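Phenolphthiocerol/phthiocerol polyketide synthase subunit C (Mycobacterium tuberculosis H37Rv, PDB 8QZI) probably extends acyl chains in the synthesis of phthiocerol and phenolphthiocerol lipids, using a carrier domain of the phosphopantetheine-bearing type. Local coordinates at residues F[64-69]-F[79-84]. Numbering follows the deposited sequence.
Sequences AVLRSG and ETLGLD
Leu66, in the last turn of helix 52-66, reaches across to Leu81 and Leu83 in the loop ahead of helix 85-98. Between the two segments about 150 Å² of surface is buried, most of it on Leu66 and Leu83. Leu66 CB is still remote, 5.2 Å from Leu83 CD1. With CG anti to the carbonyl carbon (chi1 -79°), the side chain leans over to the loop. At Leu66 CG the contact begins: Leu83 CD1 lies 3.8 Å away. The two methyls then part. Leu66 CD1 continues the chain, anti to CA (chi2 166°), and meets Leu81 CD2 at 4.1 Å. Leu66 CD2 turns to the loop backbone and rests 3.4 Å from Leu81 O, a van der Waals contact, since a methyl is no conventional donor. Leu66 CD2 is also 4.0 Å from Leu83 CG. Its approach to Leu83 CD1 is modelled too short for two carbons and is doubtful in detail. The side chains of Leu81 and Leu83 each cross that of Leu66 at about a right angle.

The sequence and helices fit an acyl carrier protein fold. Asp84 belongs to the Asp-Ser-Leu motif, whose serine carries the phosphopantetheine arm in this family. Asp84 is the N-cap of helix 85-98, with OD1 accepting a hydrogen bond from Met87 N. The contact joins the end of one helix to the loop that leads into the attachment site. A bound coenzyme A and a manganese ion each lie about 10 Å from the side chain of Leu83.

Leu81, which is buried, also packs on Ile72 and against Arg76, and Leu83 on Leu78.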
ATOM      1  N   ALA F  64       0.740 -17.390 -10.946  1.00138.79           N
ATOM      2  CA  ALA F  64      -0.382 -17.858 -10.141  1.00146.08           C
ATOM      3  C   ALA F  64      -0.920 -16.750  -9.244  1.00148.27           C
ATOM      4  O   ALA F  64      -2.105 -16.758  -8.888  1.00155.06           O
ATOM      5  CB  ALA F  64       0.038 -19.067  -9.308  1.00149.09           C
ATOM      6  N   VAL F  65      -0.066 -15.796  -8.870  1.00144.06           N
ATOM      7  CA  VAL F  65      -0.506 -14.627  -8.116  1.00143.90           C
ATOM      8  C   VAL F  65      -1.137 -13.593  -9.046  1.00154.82           C
ATOM      9  O   VAL F  65      -2.132 -12.948  -8.692  1.00151.25           O
ATOM     10  CB  VAL F  65       0.683 -14.052  -7.318  1.00137.21           C
ATOM     11  CG1 VAL F  65       0.430 -12.615  -6.923  1.00140.36           C
ATOM     12  CG2 VAL F  65       0.945 -14.895  -6.082  1.00135.62           C
ATOM     13  N   LEU F  66      -0.589 -13.448 -10.256  1.00152.76           N
ATOM     14  CA  LEU F  66      -1.069 -12.476 -11.237  1.00161.03           C
ATOM     15  C   LEU F  66      -2.396 -12.866 -11.888  1.00171.38           C
ATOM     16  O   LEU F  66      -3.111 -11.983 -12.374  1.00175.71           O
ATOM     17  CB  LEU F  66      -0.018 -12.279 -12.338  1.00156.63           C
ATOM     18  CG  LEU F  66       1.204 -11.384 -12.107  1.00149.04           C
ATOM     19  CD1 LEU F  66       2.259 -11.624 -13.185  1.00142.73           C
ATOM     20  CD2 LEU F  66       0.788  -9.921 -12.084  1.00152.40           C
ATOM     21  N   ARG F  67      -2.735 -14.157 -11.925  1.00173.00           N
ATOM     22  CA  ARG F  67      -3.893 -14.636 -12.679  1.00179.79           C
ATOM     23  C   ARG F  67      -3.720 -14.403 -14.177  1.00182.54           C
ATOM     24  O   ARG F  67      -4.696 -14.182 -14.900  1.00188.48           O
ATOM     25  CB  ARG F  67      -5.191 -13.985 -12.192  1.00189.02           C
ATOM     26  CG  ARG F  67      -5.541 -14.333 -10.765  1.00191.09           C
ATOM     27  CD  ARG F  67      -5.721 -15.827 -10.607  1.00191.35           C
ATOM     28  NE  ARG F  67      -5.419 -16.262  -9.249  1.00191.32           N
ATOM     29  CZ  ARG F  67      -5.494 -17.521  -8.834  1.00194.30           C
ATOM     30  NH1 ARG F  67      -5.869 -18.476  -9.674  1.00198.46           N
ATOM     31  NH2 ARG F  67      -5.194 -17.826  -7.578  1.00193.19           N
ATOM     32  N   SER F  68      -2.475 -14.442 -14.649  1.00171.15           N
ATOM     33  CA  SER F  68      -2.148 -14.208 -16.046  1.00175.84           C
ATOM     34  C   SER F  68      -1.430 -15.420 -16.611  1.00182.06           C
ATOM     35  O   SER F  68      -0.846 -16.218 -15.876  1.00174.39           O
ATOM     36  CB  SER F  68      -1.273 -12.966 -16.221  1.00168.21           C
ATOM     37  OG  SER F  68      -2.002 -11.789 -15.921  1.00175.44           O
ATOM     38  N   GLY F  69      -1.468 -15.536 -17.937  1.00201.41           N
ATOM     39  CA  GLY F  69      -0.927 -16.701 -18.609  1.00207.82           C
ATOM     40  C   GLY F  69       0.357 -16.458 -19.378  1.00205.43           C
ATOM     41  O   GLY F  69       1.055 -17.413 -19.732  1.00208.02           O
ATOM     42  N   GLU F  79       6.628  -3.873  -9.922  1.00136.86           N
ATOM     43  CA  GLU F  79       5.755  -2.727  -9.695  1.00136.16           C
ATOM     44  C   GLU F  79       5.067  -2.299 -10.985  1.00135.21           C
ATOM     45  O   GLU F  79       3.936  -1.796 -10.954  1.00146.29           O
ATOM     46  CB  GLU F  79       6.566  -1.567  -9.119  1.00143.16           C
ATOM     47  CG  GLU F  79       5.921  -0.208  -9.320  1.00152.63           C
ATOM     48  CD  GLU F  79       6.879   0.940  -9.065  1.00155.52           C
ATOM     49  OE1 GLU F  79       8.070   0.820  -9.428  1.00152.64           O
ATOM     50  OE2 GLU F  79       6.440   1.960  -8.494  1.00156.82           O
ATOM     51  N   THR F  80       5.737  -2.492 -12.125  1.00126.81           N
ATOM     52  CA  THR F  80       5.200  -2.204 -13.450  1.00125.20           C
ATOM     53  C   THR F  80       4.317  -3.323 -13.998  1.00122.24           C
ATOM     54  O   THR F  80       3.657  -3.123 -15.024  1.00122.04           O
ATOM     55  CB  THR F  80       6.356  -1.948 -14.423  1.00114.81           C
ATOM     56  OG1 THR F  80       6.902  -3.200 -14.840  1.00110.24           O
ATOM     57  CG2 THR F  80       7.461  -1.139 -13.743  1.00112.26           C
ATOM     58  N   LEU F  81       4.302  -4.490 -13.351  1.00122.96           N
ATOM     59  CA  LEU F  81       3.449  -5.615 -13.715  1.00118.63           C
ATOM     60  C   LEU F  81       2.131  -5.630 -12.954  1.00114.61           C
ATOM     61  O   LEU F  81       1.430  -6.649 -12.969  1.00113.73           O
ATOM     62  CB  LEU F  81       4.183  -6.933 -13.479  1.00115.47           C
ATOM     63  CG  LEU F  81       4.489  -7.691 -14.764  1.00122.50           C
ATOM     64  CD1 LEU F  81       5.371  -6.832 -15.645  1.00124.64           C
ATOM     65  CD2 LEU F  81       5.141  -9.032 -14.468  1.00120.41           C
ATOM     66  N   GLY F  82       1.798  -4.542 -12.263  1.00113.30           N
ATOM     67  CA  GLY F  82       0.532  -4.454 -11.567  1.00112.32           C
ATOM     68  C   GLY F  82       0.452  -5.271 -10.305  1.00107.99           C
ATOM     69  O   GLY F  82      -0.649  -5.639  -9.889  1.00114.47           O
ATOM     70  N   LEU F  83       1.592  -5.563  -9.679  1.00104.72           N
ATOM     71  CA  LEU F  83       1.632  -6.282  -8.402  1.00109.14           C
ATOM     72  C   LEU F  83       1.546  -5.293  -7.242  1.00105.84           C
ATOM     73  O   LEU F  83       2.562  -4.755  -6.793  1.00106.07           O
ATOM     74  CB  LEU F  83       2.898  -7.124  -8.287  1.00104.13           C
ATOM     75  CG  LEU F  83       2.810  -8.516  -8.895  1.00103.30           C
ATOM     76  CD1 LEU F  83       2.789  -8.392 -10.423  1.00107.27           C
ATOM     77  CD2 LEU F  83       3.946  -9.416  -8.379  1.00 95.49           C
ATOM     78  N   ASP F  84       0.342  -5.069  -6.727  1.00105.42           N
ATOM     79  CA  ASP F  84       0.183  -4.163  -5.595  1.00103.79           C
ATOM     80  C   ASP F  84       0.798  -4.814  -4.357  1.00105.11           C
ATOM     81  O   ASP F  84       1.475  -5.848  -4.425  1.00 96.60           O
ATOM     82  CB  ASP F  84      -1.285  -3.761  -5.400  1.00108.07           C
ATOM     83  CG  ASP F  84      -2.244  -4.957  -5.211  1.00108.76           C
ATOM     84  OD1 ASP F  84      -2.005  -5.818  -4.334  1.00100.80           O
ATOM     85  OD2 ASP F  84      -3.279  -4.998  -5.924  1.00107.20           O
TER